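Local coordinates for ABC transporter, substrate binding protein (Aeropyrum pernix, PDB 3EAF) that probably binds a solute outside the cell and delivers it to an ABC transporter of the membrane, and also carries a bound magnesium ion, at residues A[109-113]-A[378-384]; A[140-144]-A[169-173]; A[149-155]-A[179-183]; A[235-240]-A[357-363]. All blocks are in the same frame, centred on the assembly; numbering follows the deposited sequence.

Overall arrangement
The contacts can be sorted by sheet. Contact 1 is apolar and partly buried. It sets the C-terminal helix 377-382 against the loop that follows strand 101-104 of the six-stranded sheet. Contacts 2, 3 and 4 all lie around the seven-stranded sheet. Contact 2 is backbone pairing at the start of strands 142-148 and 171-178, with one face exposed. Contact 3 joins the segments just past the ends of the same two strands. It is buried and combines one side-chain to backbone hydrogen bond with apolar contacts. Contact 4, also buried, packs apolar side chains by the hairpin of strands 352-357 and 363-369. Contacts 1 and 4 lie about 32 Å apart between centres, on opposite sides of the chain's centre.

Contact 1 of 4, residues A[109-113]-A[378-384]; sequences AKLLV and ARYTIEE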
loop_
_atom_site.group_PDB
_atom_site.type_symbol
_atom_site.label_atom_id
_atom_site.label_comp_id
_atom_site.label_asym_id
_atom_site.label_seq_id
_atom_site.Cartn_x
_atom_site.Cartn_y
_atom_site.Cartn_z
ATOM N N ALA A 109 2.511 8.032 -6.328
ATOM C CA ALA A 109 3.455 9.147 -6.288
ATOM C C ALA A 109 2.797 10.487 -6.608
ATOM O O ALA A 109 3.260 11.538 -6.151
ATOM C CB ALA A 109 4.635 8.886 -7.229
ATOM N N LYS A 110 1.712 10.445 -7.381
ATOM C CA LYS A 110 0.948 11.644 -7.728
ATOM C C LYS A 110 0.335 12.364 -6.509
ATOM O O LYS A 110 0.046 13.561 -6.577
ATOM C CB LYS A 110 -0.121 11.313 -8.785
ATOM C CG LYS A 110 0.483 10.801 -10.097
ATOM C CD LYS A 110 -0.542 10.656 -11.208
ATOM C CE LYS A 110 0.151 10.363 -12.545
ATOM N NZ LYS A 110 -0.841 10.073 -13.630
ATOM N N LEU A 111 0.203 11.670 -5.379
ATOM C CA LEU A 111 -0.357 12.231 -4.155
ATOM C C LEU A 111 0.677 13.063 -3.405
ATOM O O LEU A 111 0.232 13.875 -2.550
ATOM C CB LEU A 111 -0.893 11.118 -3.252
ATOM C CG LEU A 111 -2.080 10.318 -3.793
ATOM C CD1 LEU A 111 -2.411 9.157 -2.867
ATOM C CD2 LEU A 111 -3.291 11.217 -3.989
ATOM N N LEU A 112 1.923 12.830 -3.624
ATOM C CA LEU A 112 3.002 13.427 -2.829
ATOM C C LEU A 112 2.977 14.952 -2.762
ATOM O O LEU A 112 3.391 15.528 -1.758
ATOM C CB LEU A 112 4.374 12.932 -3.324
ATOM C CG LEU A 112 4.649 11.426 -3.217
ATOM C CD1 LEU A 112 5.885 11.030 -3.994
ATOM C CD2 LEU A 112 4.760 10.974 -1.767
ATOM N N VAL A 113 2.483 15.593 -3.823
ATOM C CA VAL A 113 2.429 17.055 -3.907
ATOM C C VAL A 113 1.066 17.631 -3.487
ATOM O O VAL A 113 0.854 18.851 -3.526
ATOM C CB VAL A 113 2.804 17.570 -5.329
ATOM C CG1 VAL A 113 4.264 17.297 -5.625
ATOM C CG2 VAL A 113 1.895 16.950 -6.401
ATOM N N ALA A 378 9.913 9.053 -7.623
ATOM C CA ALA A 378 8.719 9.813 -7.272
ATOM C C ALA A 378 8.451 10.931 -8.267
ATOM O O ALA A 378 7.370 10.998 -8.850
ATOM C CB ALA A 378 8.848 10.378 -5.866
ATOM N N ARG A 379 9.442 11.800 -8.464
ATOM C CA ARG A 379 9.258 12.943 -9.351
ATOM C C ARG A 379 9.062 12.560 -10.821
ATOM O O ARG A 379 8.390 13.285 -11.550
ATOM C CB ARG A 379 10.363 13.982 -9.157
ATOM C CG ARG A 379 10.217 14.714 -7.824
ATOM C CD ARG A 379 11.148 15.910 -7.701
ATOM N NE ARG A 379 11.054 16.520 -6.375
ATOM C CZ ARG A 379 11.692 16.077 -5.296
ATOM N NH1 ARG A 379 12.482 15.012 -5.369
ATOM N NH2 ARG A 379 11.532 16.702 -4.137
ATOM N N TYR A 380 9.599 11.410 -11.234
ATOM C CA TYR A 380 9.349 10.887 -12.587
ATOM C C TYR A 380 7.852 10.738 -12.815
ATOM O O TYR A 380 7.330 11.147 -13.853
ATOM C CB TYR A 380 10.022 9.527 -12.816
ATOM C CG TYR A 380 11.541 9.508 -12.768
ATOM C CD1 TYR A 380 12.292 10.685 -12.843
ATOM C CD2 TYR A 380 12.227 8.298 -12.683
ATOM C CE1 TYR A 380 13.693 10.655 -12.798
ATOM C CE2 TYR A 380 13.613 8.259 -12.649
ATOM C CZ TYR A 380 14.339 9.440 -12.710
ATOM O OH TYR A 380 15.718 9.391 -12.678
ATOM N N THR A 381 7.168 10.159 -11.831
ATOM C CA THR A 381 5.737 9.910 -11.924
ATOM C C THR A 381 4.937 11.212 -11.814
ATOM O O THR A 381 3.971 11.411 -12.553
ATOM C CB THR A 381 5.280 8.880 -10.866
ATOM O OG1 THR A 381 6.041 7.678 -11.024
ATOM C CG2 THR A 381 3.792 8.553 -11.021
ATOM N N ILE A 382 5.353 12.092 -10.902
ATOM C CA ILE A 382 4.689 13.385 -10.692
ATOM C C ILE A 382 4.711 14.231 -11.971
ATOM O O ILE A 382 3.699 14.839 -12.341
ATOM C CB ILE A 382 5.315 14.162 -9.504
ATOM C CG1 ILE A 382 5.063 13.411 -8.186
ATOM C CG2 ILE A 382 4.755 15.576 -9.424
ATOM C CD1 ILE A 382 6.079 13.694 -7.095
ATOM N N GLU A 383 5.858 14.236 -12.651
ATOM C CA GLU A 383 6.045 15.013 -13.879
ATOM C C GLU A 383 5.360 14.416 -15.126
ATOM O O GLU A 383 5.326 15.058 -16.182
ATOM C CB GLU A 383 7.542 15.275 -14.118
ATOM C CG GLU A 383 8.151 16.278 -13.118
ATOM C CD GLU A 383 9.678 16.258 -13.055
ATOM O OE1 GLU A 383 10.328 15.627 -13.926
ATOM O OE2 GLU A 383 10.234 16.886 -12.118
ATOM N N GLU A 384 4.808 13.205 -14.997
ATOM C CA GLU A 384 4.073 12.544 -16.095
ATOM C C GLU A 384 2.903 13.364 -16.634
ATOM O O GLU A 384 1.940 13.642 -15.908
ATOM C CB GLU A 384 3.557 11.168 -15.661
ATOM C CG GLU A 384 4.323 10.009 -16.244
ATOM C CD GLU A 384 4.018 8.697 -15.559
ATOM O OE1 GLU A 384 2.827 8.346 -15.400
ATOM O OE2 GLU A 384 4.981 8.004 -15.186
#
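Residues 109-111 form a short 3-10 segment, with Leu112 N bonded to Ala109 O at 3.1 Å. Residues 378-382 are helical, and the bond from Ile382 N to Ala378 O is also 3.1 Å. The CA atoms of Ala109 and Ala378 are 5.4 Å apart, and those of Lys110 and Ile382 are 5.1 Å apart. At Ala109 and Ala378 both side chains are small: Ala109 CB lies 3.7 Å from Thr381 CB and 3.8 Å from Ala378 O. Ile382 loses the most surface. Its CG1 lies 3.3 Å from Ala109 O, its CD1 4.1 Å from Leu112 CD1, and its CG2 4.2 Å from Val113 CG1. Leu112 CD1 also meets Ala378 CB at 3.6 Å. Lys110 runs extended past Thr381, its CG 4.1 Å from Thr381 CG2. Lys110 NZ is 4.4 Å from Glu384 OE1, too far for a salt bridge. Thr381 OG1 is hydrogen-bonded to Ser125 OG. Apolar packing dominates. Leu112 is about 7 Å from the magnesium ligand Tyr341, side chain to side chain, but takes no part in that site. The contact docks the C-terminal helix 377-382 on the loop between strands 101-104 and 117-118 of a periplasmic-binding-protein fold.

Contact 2 of 4, residues A[140-144]-A[169-173]; sequences GQGKL and LGLQV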
loop_
_atom_site.group_PDB
_atom_site.type_symbol
_atom_site.label_atom_id
_atom_site.label_comp_id
_atom_site.label_asym_id
_atom_site.label_seq_id
_atom_site.Cartn_x
_atom_site.Cartn_y
_atom_site.Cartn_z
ATOM N N GLY A 140 21.535 -10.052 -11.472
ATOM C CA GLY A 140 22.237 -9.491 -12.614
ATOM C C GLY A 140 21.372 -8.624 -13.509
ATOM O O GLY A 140 20.139 -8.577 -13.369
ATOM N N GLN A 141 22.028 -7.930 -14.430
ATOM C CA GLN A 141 21.345 -7.168 -15.458
ATOM C C GLN A 141 20.603 -8.139 -16.377
ATOM O O GLN A 141 20.977 -9.309 -16.486
ATOM C CB GLN A 141 22.348 -6.297 -16.221
ATOM C CG GLN A 141 23.006 -5.258 -15.314
ATOM C CD GLN A 141 24.090 -4.429 -15.982
ATOM O OE1 GLN A 141 24.293 -4.484 -17.201
ATOM N NE2 GLN A 141 24.796 -3.641 -15.171
ATOM N N GLY A 142 19.526 -7.671 -16.999
ATOM C CA GLY A 142 18.713 -8.549 -17.832
ATOM C C GLY A 142 17.452 -7.926 -18.381
ATOM O O GLY A 142 17.238 -6.719 -18.269
ATOM N N LYS A 143 16.617 -8.773 -18.970
ATOM C CA LYS A 143 15.416 -8.353 -19.669
ATOM C C LYS A 143 14.207 -8.354 -18.748
ATOM O O LYS A 143 14.017 -9.286 -17.961
ATOM C CB LYS A 143 15.173 -9.274 -20.864
ATOM C CG LYS A 143 16.241 -9.167 -21.956
ATOM C CD LYS A 143 15.949 -10.122 -23.094
ATOM C CE LYS A 143 16.950 -9.951 -24.233
ATOM N NZ LYS A 143 16.613 -8.778 -25.113
ATOM N N LEU A 144 13.385 -7.314 -18.873
ATOM C CA LEU A 144 12.241 -7.096 -17.992
ATOM C C LEU A 144 10.943 -6.888 -18.770
ATOM O O LEU A 144 10.866 -6.012 -19.621
ATOM C CB LEU A 144 12.509 -5.892 -17.072
ATOM C CG LEU A 144 11.426 -5.337 -16.133
ATOM C CD1 LEU A 144 11.001 -6.363 -15.083
ATOM C CD2 LEU A 144 11.904 -4.042 -15.455
ATOM N N LEU A 169 19.304 1.011 -14.052
ATOM C CA LEU A 169 19.304 -0.144 -13.153
ATOM C C LEU A 169 19.882 -1.388 -13.829
ATOM O O LEU A 169 19.997 -2.439 -13.204
ATOM C CB LEU A 169 17.886 -0.441 -12.648
ATOM C CG LEU A 169 17.097 0.585 -11.828
ATOM C CD1 LEU A 169 15.665 0.112 -11.632
ATOM C CD2 LEU A 169 17.759 0.878 -10.483
ATOM N N GLY A 170 20.234 -1.264 -15.107
ATOM C CA GLY A 170 20.728 -2.391 -15.887
ATOM C C GLY A 170 19.625 -3.320 -16.377
ATOM O O GLY A 170 19.862 -4.505 -16.631
ATOM N N LEU A 171 18.417 -2.781 -16.516
ATOM C CA LEU A 171 17.277 -3.567 -16.965
ATOM C C LEU A 171 16.741 -3.057 -18.299
ATOM O O LEU A 171 16.467 -1.865 -18.455
ATOM C CB LEU A 171 16.171 -3.581 -15.897
ATOM C CG LEU A 171 16.505 -4.186 -14.526
ATOM C CD1 LEU A 171 15.379 -3.942 -13.524
ATOM C CD2 LEU A 171 16.821 -5.667 -14.619
ATOM N N GLN A 172 16.611 -3.969 -19.257
ATOM C CA GLN A 172 16.037 -3.660 -20.563
ATOM C C GLN A 172 14.574 -4.059 -20.562
ATOM O O GLN A 172 14.249 -5.245 -20.456
ATOM C CB GLN A 172 16.816 -4.375 -21.687
ATOM C CG GLN A 172 16.019 -4.678 -22.978
ATOM C CD GLN A 172 15.803 -3.479 -23.915
ATOM O OE1 GLN A 172 16.364 -2.392 -23.728
ATOM N NE2 GLN A 172 14.978 -3.690 -24.943
ATOM N N VAL A 173 13.691 -3.068 -20.663
ATOM C CA VAL A 173 12.250 -3.323 -20.748
ATOM C C VAL A 173 11.934 -3.863 -22.141
ATOM O O VAL A 173 12.141 -3.168 -23.143
ATOM C CB VAL A 173 11.416 -2.043 -20.455
ATOM C CG1 VAL A 173 9.936 -2.262 -20.761
ATOM C CG2 VAL A 173 11.612 -1.590 -19.006
#
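Leu144 has the most surface covered here, followed by Gln172 and Leu171. Leu144 sits opposite Val173 in parallel register, their CA atoms 4.7 Å apart. Its N donates to Gln172 O at 2.7 Å. Its CD2 touches Leu171 CD1 at 4.0 Å and Val173 CG2 at 4.3 Å. These three side chains lie on one face of the sheet, where Leu144 and Leu171 also rest on Leu132 of helix 124-139. Gln172 pairs with Lys143, CA to CA 4.8 Å, and both side chains point to the other, exposed face. Gln172 N also donates to Gly142 O at 3.0 Å. Its two backbone bonds thus go to the residues flanking Lys143, the pattern of parallel strands. Strands 142-148 and 171-178 are joined by a right-handed beta-alpha-beta crossover, as is usual in Rossmann-like sheets, and 171-178 is the sheet's outermost strand. Leu171 faces Gly142 at 5.3 Å between CA atoms, and Leu171 CA makes a CA-H...O contact of 3.4 Å to Gly142 O. The pairing begins with Gly142 N donating to Gly170 O at 3.2 Å. Gly170 has positive phi, and a CB there would clash with Gln141 CG.

Contact 3 of 4, residues A[149-155]-A[179-183]; sequences DSKVAYS and LPLRA
Asp149 to Val152 form a type I beta turn, closed by Val152 N to Asp149 O at 3.2 Å. Val152 is the N-cap residue of the helix that starts at Ala153. Pro180 to Ala183 form a second type I turn, closed by a weak bond of 3.1 Å from Ala183 N to Pro180 O. The nearest CA atoms are those of Asp149 and Pro180, 4.8 Å apart. On the polar side, Asp149 takes a t rotamer (chi1 -167°) and serves both turns. Its OD2 accepts from Leu181 N at 2.7 Å. Its OD1 accepts from Lys151 N at 3.0 Å, an Asx turn. Asn207 bridges further, taking Asp149 N and Ser155 OG on its OD1 and giving its ND2 to Leu179 O. The apolar part centres on Leu181 (chi1 t, chi2 p), which points toward residues 149-155. Its CB is 4.2 Å from CG2 of Val152 (chi1 t). Its CD1 is 4.1 Å from CE2 of Tyr154 (chi1 151°, t), at the ring edge, and 4.3 Å from Ser155 OG. Tyr154 OH is hydrogen-bonded to Asn231 OD1. These loops follow the C-terminal ends of parallel strands 142-148 and 171-178, the edge that lines the ligand cleft in periplasmic binding proteins.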
loop_
_atom_site.group_PDB
_atom_site.type_symbol
_atom_site.label_atom_id
_atom_site.label_comp_id
_atom_site.label_asym_id
_atom_site.label_seq_id
_atom_site.Cartn_x
_atom_site.Cartn_y
_atom_site.Cartn_z
ATOM N N ASP A 149 -2.646 -3.801 -15.783
ATOM C CA ASP A 149 -3.895 -3.389 -16.429
ATOM C C ASP A 149 -3.804 -1.943 -16.912
ATOM O O ASP A 149 -3.812 -1.002 -16.115
ATOM C CB ASP A 149 -5.083 -3.574 -15.465
ATOM C CG ASP A 149 -6.449 -3.464 -16.158
ATOM O OD1 ASP A 149 -6.569 -2.783 -17.204
ATOM O OD2 ASP A 149 -7.416 -4.069 -15.640
ATOM N N SER A 150 -3.732 -1.771 -18.230
ATOM C CA SER A 150 -3.594 -0.454 -18.844
ATOM C C SER A 150 -4.753 0.500 -18.564
ATOM O O SER A 150 -4.622 1.704 -18.794
ATOM C CB SER A 150 -3.398 -0.590 -20.362
ATOM O OG SER A 150 -4.525 -1.201 -20.971
ATOM N N LYS A 151 -5.863 -0.028 -18.055
ATOM C CA LYS A 151 -7.094 0.749 -17.836
ATOM C C LYS A 151 -7.284 1.228 -16.394
ATOM O O LYS A 151 -8.172 2.047 -16.110
ATOM C CB LYS A 151 -8.311 -0.077 -18.255
ATOM C CG LYS A 151 -8.318 -0.446 -19.726
ATOM C CD LYS A 151 -9.543 -1.275 -20.093
ATOM C CE LYS A 151 -9.275 -2.105 -21.345
ATOM N NZ LYS A 151 -10.541 -2.618 -21.938
ATOM N N VAL A 152 -6.447 0.718 -15.496
ATOM C CA VAL A 152 -6.590 0.971 -14.071
ATOM C C VAL A 152 -5.468 1.888 -13.585
ATOM O O VAL A 152 -4.286 1.574 -13.754
ATOM C CB VAL A 152 -6.623 -0.365 -13.291
ATOM C CG1 VAL A 152 -6.699 -0.125 -11.789
ATOM C CG2 VAL A 152 -7.820 -1.206 -13.753
ATOM N N ALA A 153 -5.843 3.026 -12.996
ATOM C CA ALA A 153 -4.867 4.022 -12.519
ATOM C C ALA A 153 -3.813 3.423 -11.564
ATOM O O ALA A 153 -2.623 3.756 -11.645
ATOM C CB ALA A 153 -5.582 5.212 -11.866
ATOM N N TYR A 154 -4.263 2.549 -10.665
ATOM C CA TYR A 154 -3.379 1.805 -9.755
ATOM C C TYR A 154 -2.341 0.959 -10.498
ATOM O O TYR A 154 -1.136 1.034 -10.213
ATOM C CB TYR A 154 -4.225 0.928 -8.817
ATOM C CG TYR A 154 -3.563 -0.348 -8.324
ATOM C CD1 TYR A 154 -2.359 -0.310 -7.596
ATOM C CD2 TYR A 154 -4.146 -1.590 -8.568
ATOM C CE1 TYR A 154 -1.749 -1.477 -7.143
ATOM C CE2 TYR A 154 -3.543 -2.772 -8.110
ATOM C CZ TYR A 154 -2.350 -2.700 -7.401
ATOM O OH TYR A 154 -1.750 -3.847 -6.951
ATOM N N SER A 155 -2.821 0.153 -11.443
ATOM C CA SER A 155 -1.965 -0.760 -12.208
ATOM C C SER A 155 -0.930 -0.021 -13.053
ATOM O O SER A 155 0.162 -0.536 -13.292
ATOM C CB SER A 155 -2.823 -1.651 -13.104
ATOM O OG SER A 155 -3.781 -2.349 -12.340
ATOM N N LEU A 179 -2.443 -7.289 -18.560
ATOM C CA LEU A 179 -3.090 -8.240 -17.665
ATOM C C LEU A 179 -4.216 -7.532 -16.912
ATOM O O LEU A 179 -3.952 -6.605 -16.142
ATOM C CB LEU A 179 -2.082 -8.846 -16.682
ATOM C CG LEU A 179 -2.641 -9.858 -15.675
ATOM C CD1 LEU A 179 -2.937 -11.197 -16.337
ATOM C CD2 LEU A 179 -1.667 -10.024 -14.514
ATOM N N PRO A 180 -5.473 -7.950 -17.148
ATOM C CA PRO A 180 -6.602 -7.292 -16.497
ATOM C C PRO A 180 -6.554 -7.415 -14.976
ATOM O O PRO A 180 -6.078 -8.423 -14.448
ATOM C CB PRO A 180 -7.816 -8.049 -17.051
ATOM C CG PRO A 180 -7.333 -8.623 -18.358
ATOM C CD PRO A 180 -5.923 -9.033 -18.041
ATOM N N LEU A 181 -7.046 -6.390 -14.282
ATOM C CA LEU A 181 -7.205 -6.455 -12.824
ATOM C C LEU A 181 -8.098 -7.632 -12.418
ATOM O O LEU A 181 -7.872 -8.271 -11.381
ATOM C CB LEU A 181 -7.780 -5.138 -12.289
ATOM C CG LEU A 181 -7.952 -4.955 -10.772
ATOM C CD1 LEU A 181 -6.598 -4.722 -10.080
ATOM C CD2 LEU A 181 -8.920 -3.804 -10.484
ATOM N N ARG A 182 -9.101 -7.918 -13.246
ATOM C CA ARG A 182 -10.026 -9.029 -13.013
ATOM C C ARG A 182 -9.670 -10.232 -13.891
ATOM O O ARG A 182 -10.550 -10.965 -14.342
ATOM C CB ARG A 182 -11.468 -8.596 -13.295
ATOM C CG ARG A 182 -11.982 -7.433 -12.463
ATOM C CD ARG A 182 -13.161 -6.766 -13.176
ATOM N NE ARG A 182 -13.601 -5.539 -12.509
ATOM C CZ ARG A 182 -13.070 -4.334 -12.703
ATOM N NH1 ARG A 182 -12.055 -4.161 -13.542
ATOM N NH2 ARG A 182 -13.553 -3.291 -12.043
ATOM N N ALA A 183 -8.372 -10.432 -14.112
ATOM C CA ALA A 183 -7.862 -11.496 -14.971
ATOM C C ALA A 183 -8.441 -12.874 -14.666
ATOM O O ALA A 183 -8.513 -13.287 -13.511
ATOM C CB ALA A 183 -6.338 -11.551 -14.880
#

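Contact 4 of 4, residues A[235-240]-A[357-363]; sequences FDERSP and LGENGEL
This is a buried apolar contact between the lead-in to helix 239-243 and the turn joining strands 352-357 and 363-369. Asp236 to Ser239 form a type I turn, with Ser239 N to Asp236 O at 2.9 Å. Asp236 and Ser239 form a capping box, with Asp236 N donating to Ser239 OG at 3.1 Å; Asp236 OD1 also caps Arg238 N at 2.9 Å. Arg238 NH2 makes a salt bridge to Asp236 OD2 at 2.7 Å. Gly358 to Gly361 form another type I turn, with Gly361 N to Gly358 O at 2.8 Å. Gly361 has phi 86°, which suits glycine. Gly358 N to Glu362 O, 2.8 Å, closes the hairpin. Pro240 CA is 5.8 Å from Gly361 CA, and Glu237 CA is 7.5 Å from Leu363 CA. Phe235 (chi1 t, chi2 94°) puts CZ 3.5 Å from Leu363 CD2 and 4.0 Å from Leu357 CB. Leu357 (t,p) and Leu363 (m,t) both point toward residues 235-240. Pro240 CB is 3.7 Å from Leu357 CD1 and 3.2 Å from Gly361 O, and Pro240 CG is 3.9 Å from Leu363 CD2. Phe235 also touches Val251 of strand 251-255 and Ile355 of strand 352-357, while Ser239 rests on Ile209 of helix 209-222.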
loop_
_atom_site.group_PDB
_atom_site.type_symbol
_atom_site.label_atom_id
_atom_site.label_comp_id
_atom_site.label_asym_id
_atom_site.label_seq_id
_atom_site.Cartn_x
_atom_site.Cartn_y
_atom_site.Cartn_z
ATOM N N PHE A 235 1.196 -9.714 -3.503
ATOM C CA PHE A 235 1.940 -10.778 -2.837
ATOM C C PHE A 235 1.723 -10.675 -1.333
ATOM O O PHE A 235 1.831 -9.582 -0.765
ATOM C CB PHE A 235 3.428 -10.622 -3.146
ATOM C CG PHE A 235 4.284 -11.809 -2.746
ATOM C CD1 PHE A 235 4.573 -12.808 -3.667
ATOM C CD2 PHE A 235 4.841 -11.894 -1.462
ATOM C CE1 PHE A 235 5.383 -13.893 -3.316
ATOM C CE2 PHE A 235 5.646 -12.976 -1.100
ATOM C CZ PHE A 235 5.917 -13.975 -2.036
ATOM N N ASP A 236 1.377 -11.794 -0.707
ATOM C CA ASP A 236 1.301 -11.886 0.761
ATOM C C ASP A 236 1.351 -13.349 1.204
ATOM O O ASP A 236 1.782 -14.215 0.431
ATOM C CB ASP A 236 0.082 -11.119 1.355
ATOM C CG ASP A 236 -1.274 -11.647 0.869
ATOM O OD1 ASP A 236 -1.513 -12.874 0.922
ATOM O OD2 ASP A 236 -2.124 -10.822 0.447
ATOM N N GLU A 237 0.905 -13.612 2.434
ATOM C CA GLU A 237 0.972 -14.942 3.062
ATOM C C GLU A 237 0.266 -16.045 2.264
ATOM O O GLU A 237 0.600 -17.222 2.407
ATOM C CB GLU A 237 0.402 -14.891 4.493
ATOM C CG GLU A 237 1.197 -14.011 5.472
ATOM C CD GLU A 237 0.751 -12.555 5.478
ATOM O OE1 GLU A 237 -0.008 -12.140 4.572
ATOM O OE2 GLU A 237 1.152 -11.819 6.403
ATOM N N ARG A 238 -0.701 -15.652 1.428
ATOM C CA ARG A 238 -1.481 -16.595 0.606
ATOM C C ARG A 238 -0.763 -17.021 -0.673
ATOM O O ARG A 238 -1.152 -18.003 -1.313
ATOM C CB ARG A 238 -2.833 -15.978 0.231
ATOM C CG ARG A 238 -3.798 -15.817 1.396
ATOM C CD ARG A 238 -4.959 -14.908 1.018
ATOM N NE ARG A 238 -4.502 -13.536 0.765
ATOM C CZ ARG A 238 -5.292 -12.519 0.414
ATOM N NH1 ARG A 238 -6.599 -12.695 0.258
ATOM N NH2 ARG A 238 -4.770 -11.318 0.216
ATOM N N SER A 239 0.289 -16.287 -1.035
ATOM C CA SER A 239 0.973 -16.467 -2.324
ATOM C C SER A 239 1.523 -17.876 -2.591
ATOM O O SER A 239 1.409 -18.359 -3.714
ATOM C CB SER A 239 2.066 -15.403 -2.524
ATOM O OG SER A 239 1.497 -14.114 -2.695
ATOM N N PRO A 240 2.123 -18.542 -1.575
ATOM C CA PRO A 240 2.572 -19.923 -1.824
ATOM C C PRO A 240 1.444 -20.838 -2.308
ATOM O O PRO A 240 1.625 -21.615 -3.248
ATOM C CB PRO A 240 3.071 -20.389 -0.454
ATOM C CG PRO A 240 3.400 -19.138 0.290
ATOM C CD PRO A 240 2.451 -18.094 -0.209
ATOM N N LEU A 357 9.181 -16.082 -2.137
ATOM C CA LEU A 357 8.521 -17.370 -2.120
ATOM C C LEU A 357 9.626 -18.419 -2.243
ATOM O O LEU A 357 10.160 -18.657 -3.333
ATOM C CB LEU A 357 7.509 -17.476 -3.267
ATOM C CG LEU A 357 6.760 -18.792 -3.498
ATOM C CD1 LEU A 357 6.170 -19.324 -2.203
ATOM C CD2 LEU A 357 5.671 -18.598 -4.550
ATOM N N GLY A 358 9.981 -19.019 -1.109
ATOM C CA GLY A 358 11.135 -19.918 -1.033
ATOM C C GLY A 358 10.989 -21.216 -1.806
ATOM O O GLY A 358 9.875 -21.617 -2.168
ATOM N N GLU A 359 12.125 -21.874 -2.039
ATOM C CA GLU A 359 12.175 -23.166 -2.739
ATOM C C GLU A 359 11.329 -24.237 -2.056
ATOM O O GLU A 359 10.770 -25.103 -2.720
ATOM C CB GLU A 359 13.625 -23.653 -2.871
ATOM C CG GLU A 359 14.533 -22.727 -3.673
ATOM C CD GLU A 359 14.390 -22.891 -5.182
ATOM O OE1 GLU A 359 13.927 -23.962 -5.651
ATOM O OE2 GLU A 359 14.761 -21.940 -5.910
ATOM N N ASN A 360 11.241 -24.166 -0.729
ATOM C CA ASN A 360 10.412 -25.080 0.054
ATOM C C ASN A 360 8.934 -24.680 0.111
ATOM O O ASN A 360 8.126 -25.355 0.757
ATOM C CB ASN A 360 10.980 -25.230 1.473
ATOM C CG ASN A 360 10.984 -23.923 2.256
ATOM O OD1 ASN A 360 10.633 -22.856 1.740
ATOM N ND2 ASN A 360 11.393 -24.003 3.515
ATOM N N GLY A 361 8.597 -23.573 -0.554
ATOM C CA GLY A 361 7.237 -23.055 -0.577
ATOM C C GLY A 361 6.892 -22.155 0.592
ATOM O O GLY A 361 5.753 -21.713 0.727
ATOM N N GLU A 362 7.874 -21.884 1.446
ATOM C CA GLU A 362 7.651 -21.042 2.608
ATOM C C GLU A 362 8.215 -19.660 2.322
ATOM O O GLU A 362 9.188 -19.527 1.580
ATOM C CB GLU A 362 8.266 -21.686 3.863
ATOM C CG GLU A 362 7.562 -23.011 4.243
ATOM C CD GLU A 362 8.199 -23.765 5.403
ATOM O OE1 GLU A 362 8.910 -23.142 6.231
ATOM O OE2 GLU A 362 7.969 -25.000 5.492
ATOM N N LEU A 363 7.584 -18.630 2.876
ATOM C CA LEU A 363 8.042 -17.263 2.653
ATOM C C LEU A 363 9.298 -16.952 3.458
ATOM O O LEU A 363 9.412 -17.329 4.633
ATOM C CB LEU A 363 6.940 -16.242 2.956
ATOM C CG LEU A 363 5.671 -16.288 2.097
ATOM C CD1 LEU A 363 4.765 -15.112 2.426
ATOM C CD2 LEU A 363 5.994 -16.301 0.608
#